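Local structure of anopheles Plasmodium-responsive Leucine-rich repeat protein 1B (Anopheles gambiae, 4XGO) at residues N179-T193 with N200-L214. The protein probably acts in mosquito immunity against Plasmodium by associating with the partner protein LRIM1, this chain being its leucine-rich repeat domain. Residues are numbered along the deposited sequence; the frame is centred on the assembly and turned at random. Where two conformers were deposited one is given.
Unlike the reference sequence in segment 200-214: Val205 (reference Thr). With GOL (glycerol), chain H.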
loop_
_atom_site.group_PDB
_atom_site.type_symbol
_atom_site.label_atom_id
_atom_site.label_comp_id
_atom_site.label_asym_id
_atom_site.label_seq_id
_atom_site.Cartn_x
_atom_site.Cartn_y
_atom_site.Cartn_z
ATOM N N ASN A 179 -23.953 22.224 15.085
ATOM C CA ASN A 179 -24.406 21.167 14.200
ATOM C C ASN A 179 -25.070 20.127 15.074
ATOM O O ASN A 179 -24.397 19.452 15.838
ATOM C CB ASN A 179 -23.210 20.592 13.413
ATOM C CG ASN A 179 -23.568 19.360 12.583
ATOM O OD1 ASN A 179 -24.606 18.748 12.763
ATOM N ND2 ASN A 179 -22.686 19.000 11.670
ATOM N N VAL A 180 -26.391 20.007 14.969
ATOM C CA VAL A 180 -27.151 19.049 15.783
ATOM C C VAL A 180 -27.295 17.686 15.115
ATOM O O VAL A 180 -27.765 16.744 15.741
ATOM C CB VAL A 180 -28.562 19.595 16.148
ATOM C CG1 VAL A 180 -28.464 21.041 16.608
ATOM C CG2 VAL A 180 -29.544 19.464 14.988
ATOM N N GLU A 181 -26.896 17.583 13.847
ATOM C CA GLU A 181 -26.993 16.330 13.109
ATOM C C GLU A 181 -25.789 15.413 13.279
ATOM O O GLU A 181 -25.908 14.210 13.046
ATOM C CB GLU A 181 -27.187 16.604 11.616
ATOM C CG GLU A 181 -28.504 17.301 11.292
ATOM C CD GLU A 181 -29.705 16.469 11.689
ATOM O OE1 GLU A 181 -30.659 17.042 12.260
ATOM O OE2 GLU A 181 -29.686 15.238 11.437
ATOM N N LEU A 182 -24.642 15.982 13.642
ATOM C CA LEU A 182 -23.394 15.207 13.753
ATOM C C LEU A 182 -23.525 14.107 14.808
ATOM O O LEU A 182 -23.757 14.384 15.989
ATOM C CB LEU A 182 -22.216 16.111 14.089
ATOM C CG LEU A 182 -20.831 15.459 14.168
ATOM C CD1 LEU A 182 -20.472 14.764 12.862
ATOM C CD2 LEU A 182 -19.745 16.463 14.544
ATOM N N THR A 183 -23.339 12.876 14.354
ATOM C CA THR A 183 -23.634 11.657 15.107
ATOM C C THR A 183 -22.357 10.880 15.423
ATOM O O THR A 183 -22.185 10.397 16.540
ATOM C CB THR A 183 -24.620 10.779 14.282
ATOM O OG1 THR A 183 -25.870 11.483 14.148
ATOM C CG2 THR A 183 -24.884 9.441 14.922
ATOM N N ILE A 184 -21.481 10.735 14.433
ATOM C CA ILE A 184 -20.244 9.989 14.590
ATOM C C ILE A 184 -19.089 10.916 14.245
ATOM O O ILE A 184 -19.034 11.433 13.136
ATOM C CB ILE A 184 -20.233 8.765 13.657
ATOM C CG1 ILE A 184 -21.394 7.817 14.012
ATOM C CG2 ILE A 184 -18.914 8.032 13.752
ATOM C CD1 ILE A 184 -21.548 6.654 13.057
ATOM N N LEU A 185 -18.179 11.106 15.198
ATOM C CA LEU A 185 -17.001 11.953 15.015
ATOM C C LEU A 185 -15.732 11.183 15.408
ATOM O O LEU A 185 -15.538 10.810 16.593
ATOM C CB LEU A 185 -17.110 13.214 15.860
ATOM C CG LEU A 185 -15.989 14.247 15.765
ATOM C CD1 LEU A 185 -15.797 14.710 14.337
ATOM C CD2 LEU A 185 -16.307 15.415 16.694
ATOM N N LYS A 186 -14.863 10.970 14.424
ATOM C CA LYS A 186 -13.619 10.260 14.647
ATOM C C LYS A 186 -12.484 11.253 14.521
ATOM O O LYS A 186 -12.235 11.794 13.434
ATOM C CB LYS A 186 -13.443 9.153 13.616
ATOM C CG LYS A 186 -14.621 8.251 13.438
ATOM C CD LYS A 186 -15.017 7.555 14.696
ATOM C CE LYS A 186 -14.016 6.483 15.104
ATOM N NZ LYS A 186 -13.930 5.344 14.133
ATOM N N LEU A 187 -11.836 11.520 15.656
ATOM C CA LEU A 187 -10.711 12.453 15.768
ATOM C C LEU A 187 -9.468 11.816 16.392
ATOM O O LEU A 187 -8.554 12.518 16.830
ATOM C CB LEU A 187 -11.130 13.702 16.564
ATOM C CG LEU A 187 -12.028 14.675 15.805
ATOM C CD1 LEU A 187 -12.654 15.728 16.689
ATOM C CD2 LEU A 187 -11.248 15.290 14.685
ATOM N N GLN A 188 -9.412 10.485 16.415
ATOM C CA GLN A 188 -8.278 9.805 17.043
ATOM C C GLN A 188 -6.992 10.093 16.268
ATOM O O GLN A 188 -7.040 10.313 15.042
ATOM C CB GLN A 188 -8.533 8.301 17.183
ATOM C CG GLN A 188 -8.602 7.483 15.908
ATOM C CD GLN A 188 -9.975 7.439 15.254
ATOM O OE1 GLN A 188 -10.856 8.249 15.546
ATOM N NE2 GLN A 188 -10.174 6.445 14.376
ATOM N N HIS A 189 -5.872 10.163 16.987
ATOM C CA HIS A 189 -4.561 10.423 16.401
ATOM C C HIS A 189 -4.532 11.840 15.842
ATOM O O HIS A 189 -4.420 12.053 14.626
ATOM C CB HIS A 189 -4.168 9.378 15.336
ATOM C CG HIS A 189 -3.932 7.996 15.882
ATOM N ND1 HIS A 189 -2.723 7.588 16.415
ATOM C CD2 HIS A 189 -4.761 6.933 15.981
ATOM C CE1 HIS A 189 -2.825 6.328 16.811
ATOM N NE2 HIS A 189 -4.054 5.915 16.570
ATOM N N ASN A 190 -4.671 12.804 16.753
ATOM C CA ASN A 190 -4.570 14.208 16.435
ATOM C C ASN A 190 -3.803 14.926 17.537
ATOM O O ASN A 190 -3.109 14.266 18.323
ATOM C CB ASN A 190 -5.954 14.805 16.173
ATOM C CG ASN A 190 -6.367 14.637 14.721
ATOM O OD1 ASN A 190 -5.689 15.144 13.822
ATOM N ND2 ASN A 190 -7.423 13.866 14.479
ATOM N N ASN A 191 -3.929 16.247 17.585
ATOM C CA ASN A 191 -3.193 17.057 18.568
ATOM C C ASN A 191 -4.097 17.931 19.438
ATOM O O ASN A 191 -3.749 19.072 19.805
ATOM C CB ASN A 191 -2.165 17.865 17.806
ATOM C CG ASN A 191 -1.002 17.008 17.337
ATOM O OD1 ASN A 191 -0.038 16.770 18.080
ATOM N ND2 ASN A 191 -1.088 16.515 16.139
ATOM N N LEU A 192 -5.254 17.389 19.795
ATOM C CA LEU A 192 -6.231 18.113 20.589
ATOM C C LEU A 192 -5.753 18.239 22.030
ATOM O O LEU A 192 -5.230 17.278 22.589
ATOM C CB LEU A 192 -7.602 17.445 20.549
ATOM C CG LEU A 192 -8.295 17.530 19.180
ATOM C CD1 LEU A 192 -9.439 16.532 19.153
ATOM C CD2 LEU A 192 -8.754 18.953 18.903
ATOM N N THR A 193 -5.896 19.457 22.569
ATOM C CA THR A 193 -5.651 19.729 23.982
ATOM C C THR A 193 -6.886 20.278 24.705
ATOM O O THR A 193 -6.840 20.538 25.920
ATOM C CB THR A 193 -4.471 20.714 24.161
ATOM O OG1 THR A 193 -4.740 21.910 23.437
ATOM C CG2 THR A 193 -3.176 20.102 23.653
ATOM N N ASN A 200 -20.878 22.393 20.784
ATOM C CA ASN A 200 -21.553 22.721 19.523
ATOM C C ASN A 200 -22.121 21.512 18.762
ATOM O O ASN A 200 -22.698 21.685 17.670
ATOM C CB ASN A 200 -20.601 23.481 18.601
ATOM C CG ASN A 200 -20.140 24.801 19.179
ATOM O OD1 ASN A 200 -20.817 25.413 20.001
ATOM N ND2 ASN A 200 -18.976 25.253 18.738
ATOM N N TYR A 201 -21.976 20.311 19.343
ATOM C CA TYR A 201 -22.399 19.053 18.709
ATOM C C TYR A 201 -23.257 18.198 19.651
ATOM O O TYR A 201 -22.834 17.125 20.112
ATOM C CB TYR A 201 -21.161 18.296 18.197
ATOM C CG TYR A 201 -20.305 19.208 17.382
ATOM C CD1 TYR A 201 -20.722 19.625 16.128
ATOM C CD2 TYR A 201 -19.132 19.732 17.888
ATOM C CE1 TYR A 201 -19.969 20.505 15.376
ATOM C CE2 TYR A 201 -18.368 20.620 17.146
ATOM C CZ TYR A 201 -18.798 21.010 15.891
ATOM O OH TYR A 201 -18.064 21.903 15.141
ATOM N N PRO A 202 -24.497 18.665 19.931
ATOM C CA PRO A 202 -25.333 17.999 20.934
ATOM C C PRO A 202 -25.948 16.669 20.488
ATOM O O PRO A 202 -26.521 15.959 21.324
ATOM C CB PRO A 202 -26.425 19.039 21.221
ATOM C CG PRO A 202 -26.513 19.847 19.978
ATOM C CD PRO A 202 -25.113 19.912 19.438
ATOM N N GLY A 203 -25.825 16.331 19.200
ATOM C CA GLY A 203 -26.401 15.108 18.660
ATOM C C GLY A 203 -25.446 13.921 18.648
ATOM O O GLY A 203 -25.799 12.833 18.192
ATOM N N LEU A 204 -24.227 14.131 19.128
ATOM C CA LEU A 204 -23.184 13.124 19.035
ATOM C C LEU A 204 -23.564 11.852 19.764
ATOM O O LEU A 204 -24.073 11.896 20.896
ATOM C CB LEU A 204 -21.870 13.664 19.589
ATOM C CG LEU A 204 -21.073 14.588 18.675
ATOM C CD1 LEU A 204 -19.937 15.193 19.485
ATOM C CD2 LEU A 204 -20.528 13.785 17.492
ATOM N N VAL A 205 -23.340 10.733 19.080
ATOM C CA VAL A 205 -23.560 9.396 19.610
ATOM C C VAL A 205 -22.238 8.676 19.887
ATOM O O VAL A 205 -22.086 8.012 20.919
ATOM C CB VAL A 205 -24.435 8.572 18.636
ATOM C CG1 VAL A 205 -24.601 7.137 19.129
ATOM C CG2 VAL A 205 -25.791 9.246 18.482
ATOM N N ASP A 206 -21.285 8.809 18.961
ATOM C CA ASP A 206 -19.981 8.152 19.083
ATOM C C ASP A 206 -18.890 9.186 18.827
ATOM O O ASP A 206 -18.850 9.833 17.773
ATOM C CB ASP A 206 -19.850 6.991 18.095
ATOM C CG ASP A 206 -20.990 5.992 18.202
ATOM O OD1 ASP A 206 -21.201 5.421 19.291
ATOM O OD2 ASP A 206 -21.690 5.785 17.185
ATOM N N VAL A 207 -18.016 9.359 19.804
ATOM C CA VAL A 207 -16.897 10.288 19.665
ATOM C C VAL A 207 -15.606 9.599 20.062
ATOM O O VAL A 207 -15.495 9.040 21.159
ATOM C CB VAL A 207 -17.118 11.629 20.428
ATOM C CG1 VAL A 207 -17.337 11.417 21.902
ATOM C CG2 VAL A 207 -15.946 12.565 20.208
ATOM N N ASP A 208 -14.639 9.601 19.142
ATOM C CA ASP A 208 -13.322 9.033 19.401
ATOM C C ASP A 208 -12.261 10.150 19.446
ATOM O O ASP A 208 -11.983 10.816 18.436
ATOM C CB ASP A 208 -12.985 7.963 18.361
ATOM C CG ASP A 208 -11.780 7.116 18.736
ATOM O OD1 ASP A 208 -10.974 7.494 19.599
ATOM O OD2 ASP A 208 -11.630 6.031 18.138
ATOM N N LEU A 209 -11.718 10.362 20.647
ATOM C CA LEU A 209 -10.669 11.330 20.906
ATOM C C LEU A 209 -9.387 10.673 21.378
ATOM O O LEU A 209 -8.507 11.339 21.954
ATOM C CB LEU A 209 -11.140 12.345 21.961
ATOM C CG LEU A 209 -12.410 13.136 21.640
ATOM C CD1 LEU A 209 -12.847 14.004 22.815
ATOM C CD2 LEU A 209 -12.259 13.980 20.406
ATOM N N SER A 210 -9.253 9.375 21.134
ATOM C CA SER A 210 -8.081 8.643 21.576
ATOM C C SER A 210 -6.844 9.132 20.823
ATOM O O SER A 210 -6.957 9.707 19.736
ATOM C CB SER A 210 -8.267 7.126 21.441
ATOM O OG SER A 210 -8.123 6.680 20.107
ATOM N N TYR A 211 -5.670 8.942 21.438
ATOM C CA TYR A 211 -4.380 9.346 20.846
ATOM C C TYR A 211 -4.400 10.839 20.499
ATOM O O TYR A 211 -4.091 11.251 19.381
ATOM C CB TYR A 211 -4.015 8.480 19.625
ATOM C CG TYR A 211 -3.726 7.031 19.940
ATOM C CD1 TYR A 211 -4.735 6.070 19.898
ATOM C CD2 TYR A 211 -2.429 6.619 20.245
ATOM C CE1 TYR A 211 -4.464 4.739 20.173
ATOM C CE2 TYR A 211 -2.148 5.300 20.528
ATOM C CZ TYR A 211 -3.163 4.370 20.485
ATOM O OH TYR A 211 -2.872 3.065 20.771
ATOM N N ASN A 212 -4.787 11.657 21.479
ATOM C CA ASN A 212 -4.642 13.102 21.384
ATOM C C ASN A 212 -3.755 13.554 22.564
ATOM O O ASN A 212 -3.028 12.741 23.117
ATOM C CB ASN A 212 -6.002 13.784 21.359
ATOM C CG ASN A 212 -6.584 13.831 19.945
ATOM O OD1 ASN A 212 -6.271 14.726 19.171
ATOM N ND2 ASN A 212 -7.392 12.840 19.609
ATOM N N GLN A 213 -3.802 14.815 22.914
ATOM C CA GLN A 213 -2.914 15.322 23.986
ATOM C C GLN A 213 -3.732 15.943 25.103
ATOM O O GLN A 213 -3.332 16.955 25.720
ATOM C CB GLN A 213 -1.945 16.315 23.385
ATOM C CG GLN A 213 -0.969 15.649 22.424
ATOM C CD GLN A 213 -0.581 16.527 21.266
ATOM O OE1 GLN A 213 -1.216 17.552 21.001
ATOM N NE2 GLN A 213 0.468 16.125 20.543
ATOM N N LEU A 214 -4.852 15.306 25.412
ATOM C CA LEU A 214 -5.758 15.817 26.443
ATOM C C LEU A 214 -5.167 15.497 27.810
ATOM O O LEU A 214 -4.783 14.353 28.074
ATOM C CB LEU A 214 -7.145 15.198 26.328
ATOM C CG LEU A 214 -7.910 15.533 25.029
ATOM C CD1 LEU A 214 -9.144 14.655 24.895
ATOM C CD2 LEU A 214 -8.325 16.984 24.971
HETATM C C1 GOL H . -7.527 3.440 15.045
HETATM O O1 GOL H . -7.389 4.414 13.986
HETATM C C2 GOL H . -7.053 3.985 16.405
HETATM O O2 GOL H . -5.864 3.321 16.854
HETATM C C3 GOL H . -8.133 3.821 17.473
HETATM O O3 GOL H . -7.793 4.574 18.651
HETATM O O HOH W 1 -24.211 16.908 17.054
#
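Asp208 against Gln188, Asn212 against Leu187 and Leu192, and Gln213 against Asn191 join two successive leucine-rich repeat coils, these being the three residues of 200-214 with the largest buried areas; the short strands 184-186 and 206-208 run parallel, their axes 4.9 Å apart at closest. On the concave face, the Asp208 carboxylate, with CG anti to the backbone N (chi1 -167°), lies stacked against the Gln188 amide, the planes 15° apart; Asp208 CB meets Lys186 CE at 3.7 Å. Asp208 OD1 also accepts from Ser210 N in an Asx turn. Beyond the strands, Asn212 turns its amide into the coil: ND2 reaches Leu187 O at 3.0 Å, nearly straight, and also donates to Leu209 O, while OD1 takes Leu192 N at 2.9 Å. Asn190 ND2 comes to Leu187 O from the opposite face of that carbonyl, and Asn236 continues the asparagine series in the next repeat. Gln213 N bonds Leu192 O, and its side chain bends back along Asn191, OE1 standing 3.2 Å from Asn191 CA. His189 and Tyr211 form an offset stack, centroids 4.1 Å apart, with His168 stacked on His189. A glycerol, probably from the crystallisation liquor, hydrogen-bonds to His189 NE2 and Ser210 OG. Inward, Leu209 CD2 packs on Leu187 CB and Leu192 CD1. The buried Asn212 amide thus satisfies backbone groups with both ends, fixing its rotation and stitching coil to coil, as the consensus asparagine of leucine-rich repeats does.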